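Local atomic coordinates of ribonucleoside-diphosphate reductase subunit beta (Streptococcus sanguinis, PDB entry 4N83), a protein that probably supplies DNA precursors as the metal-bearing small subunit of class Ib ribonucleotide reductase, which turns ribonucleoside diphosphates into deoxyribonucleoside diphosphates. Residues Asp15-Asp18 against Lys19-Glu23; Asp40-Asp43 against Trp44-Leu47; Asp66-Gln69 against Ser70-Val74; Glu119-Ala122 against Trp123-Thr126; Lys250-Leu253 against Arg254-Asn258. All coordinates share one frame; numbering follows the deposited sequence.

Overall arrangement
All five contacts are local ones along the helical, ferritin-like chain, and they differ in how they stand to the dimanganese site. Contact 3 supplies one ligand, D66, which binds one manganese ion. In contact 1, T21 keeps its side chain about 10 Å from a bound manganese and about 6 Å from that of H194, a ligand. N256 of contact 5 has its side chain about 10 Å from that of the ligand E157. Contacts 3 and 4 both touch the second subunit, with nearest atoms about 7 Å apart. Contact 2 lies away from the metals, its centre about 31 Å from that of contact 3 but its nearest atoms about 7 Å from contact 4.

Contact 1 (Asp15-Asp18 against Lys19-Glu23); sequences DVID and KSTWE
The carbonyl oxygen of I17 is gripped by three donors from the next turn of the helix. The backbone N of T21 makes the regular helical bond to I17 O at 2.9 Å, and T21 OG1 adds a second bond to the same oxygen at 2.6 Å. Torsion explains the doubling: with OG1 beside its own backbone N (chi1 -48°), the threonine hydroxyl is folded back along the helix. S20 OG supplies the third bond, 3.1 Å from I17 O, and comes from above the carbonyl plane. Serine and threonine suit these places because a short hydroxyl can reach a carbonyl three (S20) or four (T21) residues earlier. W22 N continues the helical pattern to D18 O at 3.1 Å, nearly straight at 161°.

Van der Waals contacts of carbon with oxygen are fewer. The I17 methyl CG2 meets T21 OG1, the two branched side chains crossing at a slant, and the K19 methylene CB lies against V16 O while the rest of the lysine runs outward, extended, on an exposed side.

The charged ends face elsewhere. D18 receives Y197 and T83 through its carboxylate, and D15 forms a salt bridge with K201. This first turn of helix 16-27 is thereby tied to helix 178-206, while T21 and W22 rest on V89 and A88 of helix 84-111, and W22 also packs on K102 of the second subunit.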
loop_
_atom_site.group_PDB
_atom_site.type_symbol
_atom_site.label_atom_id
_atom_site.label_comp_id
_atom_site.label_asym_id
_atom_site.label_seq_id
_atom_site.Cartn_x
_atom_site.Cartn_y
_atom_site.Cartn_z
ATOM N N ASP A 15 6.911 17.757 7.680
ATOM C CA ASP A 15 5.918 17.692 8.753
ATOM C C ASP A 15 6.221 16.512 9.680
ATOM O O ASP A 15 6.198 15.356 9.255
ATOM C CB ASP A 15 4.513 17.553 8.157
ATOM C CG ASP A 15 3.410 17.867 9.157
ATOM O OD1 ASP A 15 3.692 17.986 10.371
ATOM O OD2 ASP A 15 2.247 17.997 8.718
ATOM N N VAL A 16 6.488 16.817 10.950
ATOM C CA VAL A 16 6.902 15.809 11.939
ATOM C C VAL A 16 5.877 14.700 12.220
ATOM O O VAL A 16 6.242 13.638 12.727
ATOM C CB VAL A 16 7.300 16.461 13.286
ATOM C CG1 VAL A 16 8.575 17.275 13.125
ATOM C CG2 VAL A 16 6.174 17.328 13.840
ATOM N N ILE A 17 4.604 14.945 11.910
ATOM C CA ILE A 17 3.554 13.938 12.112
ATOM C C ILE A 17 3.594 12.853 11.025
ATOM O O ILE A 17 3.051 11.762 11.214
ATOM C CB ILE A 17 2.156 14.597 12.245
ATOM C CG1 ILE A 17 2.075 15.327 13.591
ATOM C CG2 ILE A 17 1.035 13.565 12.138
ATOM C CD1 ILE A 17 0.773 16.048 13.858
ATOM N N ASP A 18 4.254 13.137 9.904
ATOM C CA ASP A 18 4.490 12.119 8.879
ATOM C C ASP A 18 5.343 10.993 9.460
ATOM O O ASP A 18 5.027 9.812 9.290
ATOM C CB ASP A 18 5.194 12.713 7.654
ATOM C CG ASP A 18 4.382 13.803 6.969
ATOM O OD1 ASP A 18 3.134 13.773 7.046
ATOM O OD2 ASP A 18 5.005 14.687 6.340
ATOM N N LYS A 19 6.428 11.376 10.136
ATOM C CA LYS A 19 7.284 10.437 10.867
ATOM C C LYS A 19 6.465 9.507 11.755
ATOM O O LYS A 19 6.506 8.287 11.594
ATOM C CB LYS A 19 8.285 11.186 11.756
ATOM C CG LYS A 19 9.608 11.534 11.101
ATOM C CD LYS A 19 10.562 12.136 12.125
ATOM C CE LYS A 19 12.022 11.888 11.781
ATOM N NZ LYS A 19 12.871 11.890 13.004
ATOM N N SER A 20 5.721 10.102 12.684
ATOM C CA SER A 20 5.014 9.347 13.716
ATOM C C SER A 20 3.874 8.492 13.166
ATOM O O SER A 20 3.648 7.380 13.644
ATOM C CB SER A 20 4.484 10.290 14.801
ATOM O OG SER A 20 3.700 11.327 14.245
ATOM N N THR A 21 3.159 9.009 12.170
ATOM C CA THR A 21 2.030 8.282 11.581
ATOM C C THR A 21 2.501 7.068 10.784
ATOM O O THR A 21 1.843 6.027 10.787
ATOM C CB THR A 21 1.175 9.182 10.671
ATOM O OG1 THR A 21 0.873 10.407 11.351
ATOM C CG2 THR A 21 -0.126 8.475 10.297
ATOM N N TRP A 22 3.631 7.211 10.097
ATOM C CA TRP A 22 4.262 6.084 9.417
ATOM C C TRP A 22 4.708 5.037 10.438
ATOM O O TRP A 22 4.398 3.855 10.295
ATOM C CB TRP A 22 5.457 6.560 8.587
ATOM C CG TRP A 22 6.249 5.448 7.967
ATOM C CD1 TRP A 22 7.304 4.789 8.523
ATOM C CD2 TRP A 22 6.055 4.870 6.670
ATOM N NE1 TRP A 22 7.779 3.835 7.657
ATOM C CE2 TRP A 22 7.031 3.864 6.511
ATOM C CE3 TRP A 22 5.151 5.103 5.627
ATOM C CZ2 TRP A 22 7.128 3.092 5.354
ATOM C CZ3 TRP A 22 5.249 4.333 4.476
ATOM C CH2 TRP A 22 6.232 3.342 4.350
ATOM N N GLU A 23 5.433 5.484 11.461
ATOM C CA GLU A 23 5.897 4.606 12.534
ATOM C C GLU A 23 4.754 3.795 13.132
ATOM O O GLU A 23 4.803 2.566 13.153
ATOM C CB GLU A 23 6.573 5.418 13.643
ATOM C CG GLU A 23 7.999 5.845 13.326
ATOM C CD GLU A 23 8.623 6.694 14.423
ATOM O OE1 GLU A 23 7.876 7.252 15.259
ATOM O OE2 GLU A 23 9.868 6.809 14.443
#

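Contact 2 (Asp40-Asp43 against Trp44-Leu47); sequences DLDD and WRKL
The shortest sound polar bond joins W44 N to D40 O at 2.9 Å, and it closes the first turn of the short helix 41-44. The next two backbone links are weak: R45 N reaches L41 O at 3.4 Å, and K46 N reaches D43 O at a similar length, so the helix is already fading as it leaves W44.

On the outer side, side chains also bridge the turn. D42 OD2 and R45 NH2 form a salt bridge of 3.2 Å. The nitrogen meets the oxygen nearly along its C-O axis, but OD2 is tilted from the guanidinium plane and the two groups are turned 59° against each other, so this is a single-armed grip and not a flat, two-bond pairing. The arginine gets there by standing its CG between its own backbone N and carbonyl carbon (chi1 71°), which brings the chain past L41 O, that oxygen lying at the guanidinium edge and 3.2 Å from CG of R45. K46 runs alongside D42 and points the same way; its NZ stays 4.0 Å from D42 OD1, beyond a salt bridge, though the opposite charges probably attract.

On the inner side L41 CD2 touches W44 CD1 at 4.2 Å. The broad indole suits a buried place, where it packs on L111, L177 and V55 and makes a cation-pi contact with K52, while D40 bonds V180 N.

K46 sits at the centre of an inverse gamma turn, with L47 N weakly bonded to R45 O, a tight kink between the short helix and helix 49-78.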
loop_
_atom_site.group_PDB
_atom_site.type_symbol
_atom_site.label_atom_id
_atom_site.label_comp_id
_atom_site.label_asym_id
_atom_site.label_seq_id
_atom_site.Cartn_x
_atom_site.Cartn_y
_atom_site.Cartn_z
ATOM N N ASP A 40 -13.413 -20.287 17.469
ATOM C CA ASP A 40 -14.693 -19.607 17.699
ATOM C C ASP A 40 -15.890 -20.341 17.090
ATOM O O ASP A 40 -17.018 -19.847 17.155
ATOM C CB ASP A 40 -14.635 -18.175 17.160
ATOM C CG ASP A 40 -13.714 -17.290 17.969
ATOM O OD1 ASP A 40 -12.770 -17.820 18.592
ATOM O OD2 ASP A 40 -13.933 -16.062 17.983
ATOM N N LEU A 41 -15.650 -21.516 16.511
ATOM C CA LEU A 41 -16.734 -22.354 15.992
ATOM C C LEU A 41 -17.575 -22.967 17.113
ATOM O O LEU A 41 -18.706 -23.391 16.876
ATOM C CB LEU A 41 -16.181 -23.464 15.090
ATOM C CG LEU A 41 -15.719 -23.018 13.700
ATOM C CD1 LEU A 41 -14.909 -24.111 13.018
ATOM C CD2 LEU A 41 -16.909 -22.615 12.839
ATOM N N ASP A 42 -17.021 -23.016 18.323
ATOM C CA ASP A 42 -17.744 -23.523 19.489
ATOM C C ASP A 42 -18.833 -22.547 19.942
ATOM O O ASP A 42 -19.931 -22.968 20.302
ATOM C CB ASP A 42 -16.772 -23.800 20.642
ATOM C CG ASP A 42 -17.372 -24.690 21.713
ATOM O OD1 ASP A 42 -17.362 -24.287 22.895
ATOM O OD2 ASP A 42 -17.855 -25.791 21.376
ATOM N N ASP A 43 -18.523 -21.249 19.919
ATOM C CA ASP A 43 -19.472 -20.201 20.327
ATOM C C ASP A 43 -20.306 -19.661 19.160
ATOM O O ASP A 43 -21.393 -19.120 19.374
ATOM C CB ASP A 43 -18.732 -19.045 21.014
ATOM C CG ASP A 43 -18.375 -19.356 22.454
ATOM O OD1 ASP A 43 -19.298 -19.422 23.293
ATOM O OD2 ASP A 43 -17.174 -19.527 22.750
ATOM N N TRP A 44 -19.791 -19.797 17.940
ATOM C CA TRP A 44 -20.514 -19.378 16.737
ATOM C C TRP A 44 -21.754 -20.242 16.505
ATOM O O TRP A 44 -22.829 -19.722 16.199
ATOM C CB TRP A 44 -19.593 -19.428 15.510
ATOM C CG TRP A 44 -20.303 -19.318 14.187
ATOM C CD1 TRP A 44 -20.323 -20.251 13.189
ATOM C CD2 TRP A 44 -21.094 -18.216 13.720
ATOM N NE1 TRP A 44 -21.073 -19.798 12.131
ATOM C CE2 TRP A 44 -21.559 -18.553 12.431
ATOM C CE3 TRP A 44 -21.452 -16.978 14.266
ATOM C CZ2 TRP A 44 -22.368 -17.696 11.679
ATOM C CZ3 TRP A 44 -22.256 -16.128 13.518
ATOM C CH2 TRP A 44 -22.704 -16.491 12.238
ATOM N N ARG A 45 -21.598 -21.557 16.658
ATOM C CA ARG A 45 -22.705 -22.500 16.458
ATOM C C ARG A 45 -23.755 -22.440 17.576
ATOM O O ARG A 45 -24.850 -22.984 17.423
ATOM C CB ARG A 45 -22.180 -23.935 16.283
ATOM C CG ARG A 45 -21.622 -24.580 17.545
ATOM C CD ARG A 45 -20.832 -25.839 17.222
ATOM N NE ARG A 45 -20.221 -26.425 18.417
ATOM C CZ ARG A 45 -20.848 -27.211 19.293
ATOM N NH1 ARG A 45 -22.129 -27.534 19.134
ATOM N NH2 ARG A 45 -20.183 -27.681 20.344
ATOM N N LYS A 46 -23.425 -21.784 18.689
ATOM C CA LYS A 46 -24.391 -21.519 19.759
ATOM C C LYS A 46 -25.113 -20.187 19.522
ATOM O O LYS A 46 -25.100 -19.298 20.377
ATOM C CB LYS A 46 -23.693 -21.501 21.125
ATOM C CG LYS A 46 -23.074 -22.826 21.536
ATOM C CD LYS A 46 -22.347 -22.698 22.866
ATOM C CE LYS A 46 -21.636 -23.987 23.244
ATOM N NZ LYS A 46 -20.981 -23.890 24.577
ATOM N N LEU A 47 -25.733 -20.060 18.349
ATOM C CA LEU A 47 -26.496 -18.865 17.977
ATOM C C LEU A 47 -27.695 -19.257 17.116
ATOM O O LEU A 47 -27.644 -20.243 16.378
ATOM C CB LEU A 47 -25.617 -17.875 17.205
ATOM C CG LEU A 47 -24.419 -17.240 17.919
ATOM C CD1 LEU A 47 -23.574 -16.468 16.921
ATOM C CD2 LEU A 47 -24.853 -16.327 19.057
#

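Contact 3 (Asp66-Gln69 against Ser70-Val74); sequences DTLQ and SESGV. With MN (manganese (II) ion), chain J.
L68 and G73 meet in the closely packed part of this contact, where the helix widens into a pi-type turn. G73 N bonds L68 O at 3.0 Å and V74 N bonds Q69 O at 3.0 Å, both five residues back and both in the carbonyl plane; the four-residue bond from S72 N to L68 O is only weak. Glycine suits the widened turn because a CB here would point toward the preceding turn, near L68 O. Before the widening the helix is regular: E71 N bonds T67 O at 3.2 Å, and S70 OG comes to that oxygen from the same face, at 3.1 Å.

The partly exposed side has fewer bonds. There E71 stretches out alongside T67, pointing the same way, and its carboxylate meets only the methyl CG2, with no polar bond between the two side chains; E71 also packs on Y5 of the second subunit.

D66 faces inward and its OD1 binds manganese at 2.1 Å. E97, E157 and E191 bind the same ion, H100 belongs to the same site, and OD2 bonds Y104, the predicted active-site tyrosine. Helix 49-78 thus lies with D66, S70 and V74 against helix 84-111 and L68 against helix 128-143, and T67 gives its hydroxyl to T63 O, its OG1 being also hydrogen-bonded to the backbone N of I8 of the second subunit.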
loop_
_atom_site.group_PDB
_atom_site.type_symbol
_atom_site.label_atom_id
_atom_site.label_comp_id
_atom_site.label_asym_id
_atom_site.label_seq_id
_atom_site.Cartn_x
_atom_site.Cartn_y
_atom_site.Cartn_z
ATOM N N ASP A 66 -14.739 -1.276 2.798
ATOM C CA ASP A 66 -13.283 -1.481 2.848
ATOM C C ASP A 66 -12.724 -1.764 1.449
ATOM O O ASP A 66 -11.546 -1.513 1.188
ATOM C CB ASP A 66 -12.903 -2.610 3.820
ATOM C CG ASP A 66 -12.623 -2.104 5.230
ATOM O OD1 ASP A 66 -11.775 -1.201 5.390
ATOM O OD2 ASP A 66 -13.239 -2.624 6.184
ATOM N N THR A 67 -13.569 -2.294 0.563
ATOM C CA THR A 67 -13.226 -2.444 -0.854
ATOM C C THR A 67 -13.239 -1.078 -1.536
ATOM O O THR A 67 -12.366 -0.772 -2.349
ATOM C CB THR A 67 -14.219 -3.370 -1.587
ATOM O OG1 THR A 67 -14.370 -4.591 -0.856
ATOM C CG2 THR A 67 -13.730 -3.684 -2.999
ATOM N N LEU A 68 -14.247 -0.273 -1.205
ATOM C CA LEU A 68 -14.367 1.094 -1.714
ATOM C C LEU A 68 -13.132 1.933 -1.390
ATOM O O LEU A 68 -12.659 2.701 -2.229
ATOM C CB LEU A 68 -15.614 1.764 -1.123
ATOM C CG LEU A 68 -15.858 3.239 -1.452
ATOM C CD1 LEU A 68 -16.094 3.429 -2.941
ATOM C CD2 LEU A 68 -17.035 3.768 -0.648
ATOM N N GLN A 69 -12.621 1.780 -0.170
ATOM C CA GLN A 69 -11.473 2.556 0.296
ATOM C C GLN A 69 -10.157 2.116 -0.349
ATOM O O GLN A 69 -9.361 2.957 -0.771
ATOM C CB GLN A 69 -11.355 2.481 1.824
ATOM C CG GLN A 69 -12.422 3.262 2.576
ATOM C CD GLN A 69 -12.198 4.763 2.535
ATOM O OE1 GLN A 69 -11.690 5.354 3.487
ATOM N NE2 GLN A 69 -12.573 5.387 1.425
ATOM N N SER A 70 -9.934 0.806 -0.426
ATOM C CA SER A 70 -8.674 0.267 -0.947
ATOM C C SER A 70 -8.447 0.580 -2.430
ATOM O O SER A 70 -7.328 0.884 -2.840
ATOM C CB SER A 70 -8.601 -1.249 -0.726
ATOM O OG SER A 70 -9.593 -1.941 -1.468
ATOM N N GLU A 71 -9.513 0.513 -3.222
ATOM C CA GLU A 71 -9.405 0.648 -4.674
ATOM C C GLU A 71 -9.396 2.112 -5.130
ATOM O O GLU A 71 -8.468 2.537 -5.824
ATOM C CB GLU A 71 -10.533 -0.133 -5.360
ATOM C CG GLU A 71 -10.496 -1.632 -5.070
ATOM C CD GLU A 71 -11.652 -2.402 -5.687
ATOM O OE1 GLU A 71 -12.525 -1.779 -6.328
ATOM O OE2 GLU A 71 -11.690 -3.642 -5.526
ATOM N N SER A 72 -10.417 2.874 -4.733
ATOM C CA SER A 72 -10.588 4.263 -5.190
ATOM C C SER A 72 -10.482 5.325 -4.091
ATOM O O SER A 72 -10.139 6.473 -4.376
ATOM C CB SER A 72 -11.940 4.419 -5.899
ATOM O OG SER A 72 -13.016 4.378 -4.977
ATOM N N GLY A 73 -10.784 4.950 -2.850
ATOM C CA GLY A 73 -10.848 5.906 -1.740
ATOM C C GLY A 73 -9.530 6.590 -1.418
ATOM O O GLY A 73 -9.450 7.820 -1.410
ATOM N N VAL A 74 -8.497 5.793 -1.153
ATOM C CA VAL A 74 -7.172 6.328 -0.833
ATOM C C VAL A 74 -6.481 6.840 -2.100
ATOM O O VAL A 74 -5.640 7.740 -2.034
ATOM C CB VAL A 74 -6.278 5.277 -0.135
ATOM C CG1 VAL A 74 -4.934 5.886 0.250
ATOM C CG2 VAL A 74 -6.973 4.711 1.099
HETATM MN MN MN J . -10.970 0.352 6.593
#

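Contact 4 (Glu119-Ala122 against Trp123-Thr126); sequences EIFA and WTNT
F121 O is held by two donors from the following turn. T124 OG1 bonds it at 2.9 Å and N125 N at 3.2 Å, both from the same face of the carbonyl plane, with the hydroxyl well out of that plane. A chi1 of 58° turns the threonine hydroxyl back to this oxygen and also swings CG2 of T124 to within 3.4 Å of I120 O. T124 N makes the plain helical bond to I120 O at 3.2 Å.

T126 OG1 bonds A122 O at 2.9 Å, reaching four residues back as a short branched hydroxyl can. N125 uses its OD1 outward instead, accepting a bond from A7 N of the second subunit.

Farther out, F121 and W123 carry the larger side chains away from this turn. The F121 ring, buried, packs on N9 of the second subunit and comes about 6 Å from the side chain of Y104, the predicted active-site tyrosine. The indole of W123 makes a cation-pi contact with K57. This part of helix 114-124 is therefore fastened to helix 49-78 through W123 and to the N-terminal segment of the partner subunit through F121 and N125.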
loop_
_atom_site.group_PDB
_atom_site.type_symbol
_atom_site.label_atom_id
_atom_site.label_comp_id
_atom_site.label_asym_id
_atom_site.label_seq_id
_atom_site.Cartn_x
_atom_site.Cartn_y
_atom_site.Cartn_z
ATOM N N GLU A 119 -24.442 -16.326 -0.779
ATOM C CA GLU A 119 -25.685 -15.673 -0.356
ATOM C C GLU A 119 -25.449 -14.300 0.275
ATOM O O GLU A 119 -26.209 -13.363 0.022
ATOM C CB GLU A 119 -26.458 -16.562 0.627
ATOM C CG GLU A 119 -27.190 -17.723 -0.030
ATOM C CD GLU A 119 -28.049 -18.508 0.945
ATOM O OE1 GLU A 119 -27.634 -18.677 2.113
ATOM O OE2 GLU A 119 -29.140 -18.962 0.541
ATOM N N ILE A 120 -24.406 -14.185 1.093
ATOM C CA ILE A 120 -24.091 -12.926 1.768
ATOM C C ILE A 120 -23.614 -11.873 0.767
ATOM O O ILE A 120 -24.133 -10.756 0.745
ATOM C CB ILE A 120 -23.032 -13.125 2.876
ATOM C CG1 ILE A 120 -23.617 -13.967 4.016
ATOM C CG2 ILE A 120 -22.554 -11.782 3.421
ATOM C CD1 ILE A 120 -22.576 -14.591 4.920
ATOM N N PHE A 121 -22.633 -12.235 -0.058
ATOM C CA PHE A 121 -22.085 -11.312 -1.061
ATOM C C PHE A 121 -23.135 -10.855 -2.076
ATOM O O PHE A 121 -23.104 -9.710 -2.529
ATOM C CB PHE A 121 -20.881 -11.935 -1.791
ATOM C CG PHE A 121 -19.581 -11.792 -1.047
ATOM C CD1 PHE A 121 -18.937 -10.563 -0.984
ATOM C CD2 PHE A 121 -18.999 -12.882 -0.412
ATOM C CE1 PHE A 121 -17.740 -10.423 -0.299
ATOM C CE2 PHE A 121 -17.801 -12.749 0.274
ATOM C CZ PHE A 121 -17.171 -11.518 0.330
ATOM N N ALA A 122 -24.061 -11.748 -2.423
ATOM C CA ALA A 122 -25.141 -11.423 -3.355
ATOM C C ALA A 122 -26.045 -10.308 -2.823
ATOM O O ALA A 122 -26.446 -9.419 -3.573
ATOM C CB ALA A 122 -25.964 -12.665 -3.662
ATOM N N TRP A 123 -26.352 -10.362 -1.528
ATOM C CA TRP A 123 -27.237 -9.380 -0.891
ATOM C C TRP A 123 -26.573 -8.011 -0.712
ATOM O O TRP A 123 -27.220 -6.977 -0.893
ATOM C CB TRP A 123 -27.727 -9.906 0.464
ATOM C CG TRP A 123 -28.534 -8.914 1.247
ATOM C CD1 TRP A 123 -29.841 -8.582 1.049
ATOM C CD2 TRP A 123 -28.082 -8.128 2.355
ATOM N NE1 TRP A 123 -30.232 -7.635 1.966
ATOM C CE2 TRP A 123 -29.171 -7.338 2.780
ATOM C CE3 TRP A 123 -26.860 -8.012 3.030
ATOM C CZ2 TRP A 123 -29.078 -6.448 3.851
ATOM C CZ3 TRP A 123 -26.767 -7.123 4.092
ATOM C CH2 TRP A 123 -27.871 -6.354 4.493
ATOM N N THR A 124 -25.289 -8.010 -0.354
ATOM C CA THR A 124 -24.552 -6.766 -0.110
ATOM C C THR A 124 -24.348 -5.968 -1.397
ATOM O O THR A 124 -24.307 -4.737 -1.369
ATOM C CB THR A 124 -23.173 -7.029 0.530
ATOM O OG1 THR A 124 -22.401 -7.887 -0.319
ATOM C CG2 THR A 124 -23.323 -7.674 1.900
ATOM N N ASN A 125 -24.223 -6.678 -2.518
ATOM C CA ASN A 125 -24.071 -6.048 -3.830
ATOM C C ASN A 125 -25.394 -5.554 -4.429
ATOM O O ASN A 125 -25.387 -4.818 -5.418
ATOM C CB ASN A 125 -23.388 -7.013 -4.805
ATOM C CG ASN A 125 -21.975 -7.380 -4.378
ATOM O OD1 ASN A 125 -21.284 -6.596 -3.723
ATOM N ND2 ASN A 125 -21.535 -8.577 -4.753
ATOM N N THR A 126 -26.518 -5.962 -3.838
ATOM C CA THR A 126 -27.849 -5.548 -4.298
ATOM C C THR A 126 -28.656 -4.859 -3.188
ATOM O O THR A 126 -29.888 -4.849 -3.221
ATOM C CB THR A 126 -28.651 -6.755 -4.826
ATOM O OG1 THR A 126 -28.839 -7.709 -3.773
ATOM C CG2 THR A 126 -27.924 -7.420 -5.990
#

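Contact 5 (Lys250-Leu253 against Arg254-Asn258); sequences KTFL and RYNAN
From K250 to A257 the backbone is regular alpha helix, with R254 N on K250 O at 3.2 Å and N256 N on F252 O at 3.2 Å, the latter nearly straight at 168°. The side chain of R254 bends back over this turn. Its chain kinks at chi3 (-76°), which lays the guanidinium flat above K250 O, 3.3 Å from the oxygen; K250 CB comes to 3.7 Å from NH2 of R254. The carbonyl oxygen sits over one face of the guanidinium, at its centre, and the polar edges work elsewhere: NE forms a salt bridge with D272 and NH1 bonds Y229. A long, flat cation can thus cover its own helix and tie down the loop beyond.

Helix 246-263 belongs to the ferritin-like bundle of this family, and its inner side carries F252, L253 and N256 toward helix 162-173. N256 places ND2 over the centre of the F252 ring, 3.3 Å above it, with amide and ring planes 80° apart, the amide nitrogen lying over the pi face. F252 also comes to Y255, CD1 to CD2 at 4.4 Å, and packs on V281 and I285 of helix 279-285.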
loop_
_atom_site.group_PDB
_atom_site.type_symbol
_atom_site.label_atom_id
_atom_site.label_comp_id
_atom_site.label_asym_id
_atom_site.label_seq_id
_atom_site.Cartn_x
_atom_site.Cartn_y
_atom_site.Cartn_z
ATOM N N LYS A 250 -28.269 3.345 17.210
ATOM C CA LYS A 250 -28.495 4.774 16.998
ATOM C C LYS A 250 -27.749 5.617 18.036
ATOM O O LYS A 250 -27.212 6.677 17.710
ATOM C CB LYS A 250 -29.994 5.090 17.031
ATOM C CG LYS A 250 -30.752 4.569 15.820
ATOM C CD LYS A 250 -32.256 4.674 16.007
ATOM C CE LYS A 250 -32.998 4.252 14.751
ATOM N NZ LYS A 250 -34.474 4.367 14.910
ATOM N N THR A 251 -27.715 5.137 19.279
ATOM C CA THR A 251 -26.947 5.781 20.349
ATOM C C THR A 251 -25.443 5.705 20.063
ATOM O O THR A 251 -24.700 6.641 20.360
ATOM C CB THR A 251 -27.223 5.122 21.719
ATOM O OG1 THR A 251 -28.633 4.929 21.891
ATOM C CG2 THR A 251 -26.693 5.985 22.858
ATOM N N PHE A 252 -25.012 4.585 19.487
ATOM C CA PHE A 252 -23.607 4.358 19.147
ATOM C C PHE A 252 -23.181 5.190 17.934
ATOM O O PHE A 252 -22.040 5.653 17.865
ATOM C CB PHE A 252 -23.380 2.861 18.885
ATOM C CG PHE A 252 -21.936 2.427 18.932
ATOM C CD1 PHE A 252 -21.125 2.748 20.015
ATOM C CD2 PHE A 252 -21.400 1.651 17.909
ATOM C CE1 PHE A 252 -19.802 2.332 20.061
ATOM C CE2 PHE A 252 -20.081 1.229 17.954
ATOM C CZ PHE A 252 -19.281 1.568 19.030
ATOM N N LEU A 253 -24.100 5.380 16.987
ATOM C CA LEU A 253 -23.835 6.174 15.780
ATOM C C LEU A 253 -23.680 7.665 16.081
ATOM O O LEU A 253 -22.808 8.328 15.519
ATOM C CB LEU A 253 -24.943 5.969 14.739
ATOM C CG LEU A 253 -24.826 4.710 13.877
ATOM C CD1 LEU A 253 -26.134 4.432 13.149
ATOM C CD2 LEU A 253 -23.673 4.841 12.890
ATOM N N ARG A 254 -24.536 8.188 16.955
ATOM C CA ARG A 254 -24.448 9.585 17.385
ATOM C C ARG A 254 -23.164 9.850 18.175
ATOM O O ARG A 254 -22.593 10.939 18.097
ATOM C CB ARG A 254 -25.668 9.969 18.229
ATOM C CG ARG A 254 -26.955 10.116 17.432
ATOM C CD ARG A 254 -28.115 10.554 18.316
ATOM N NE ARG A 254 -28.626 9.456 19.140
ATOM C CZ ARG A 254 -29.617 8.629 18.800
ATOM N NH1 ARG A 254 -30.246 8.746 17.633
ATOM N NH2 ARG A 254 -29.986 7.669 19.641
ATOM N N TYR A 255 -22.720 8.844 18.928
ATOM C CA TYR A 255 -21.511 8.947 19.746
ATOM C C TYR A 255 -20.250 9.064 18.888
ATOM O O TYR A 255 -19.449 9.980 19.078
ATOM C CB TYR A 255 -21.410 7.739 20.688
ATOM C CG TYR A 255 -20.093 7.624 21.428
ATOM C CD1 TYR A 255 -19.644 8.650 22.254
ATOM C CD2 TYR A 255 -19.303 6.483 21.309
ATOM C CE1 TYR A 255 -18.442 8.548 22.935
ATOM C CE2 TYR A 255 -18.099 6.371 21.986
ATOM C CZ TYR A 255 -17.674 7.405 22.797
ATOM O OH TYR A 255 -16.479 7.298 23.469
ATOM N N ASN A 256 -20.084 8.139 17.946
ATOM C CA ASN A 256 -18.908 8.123 17.071
ATOM C C ASN A 256 -18.907 9.219 16.001
ATOM O O ASN A 256 -17.862 9.512 15.418
ATOM C CB ASN A 256 -18.754 6.752 16.406
ATOM C CG ASN A 256 -18.250 5.694 17.368
ATOM O OD1 ASN A 256 -17.232 5.883 18.034
ATOM N ND2 ASN A 256 -18.953 4.571 17.442
ATOM N N ALA A 257 -20.070 9.815 15.742
ATOM C CA ALA A 257 -20.169 10.965 14.840
ATOM C C ALA A 257 -19.368 12.149 15.379
ATOM O O ALA A 257 -18.801 12.928 14.611
ATOM C CB ALA A 257 -21.625 11.361 14.644
ATOM N N ASN A 258 -19.325 12.269 16.704
ATOM C CA ASN A 258 -18.578 13.330 17.375
ATOM C C ASN A 258 -17.066 13.147 17.255
ATOM O O ASN A 258 -16.322 14.127 17.186
ATOM C CB ASN A 258 -18.977 13.400 18.851
ATOM C CG ASN A 258 -20.468 13.635 19.044
ATOM O OD1 ASN A 258 -21.103 14.337 18.256
ATOM N ND2 ASN A 258 -21.032 13.046 20.095
#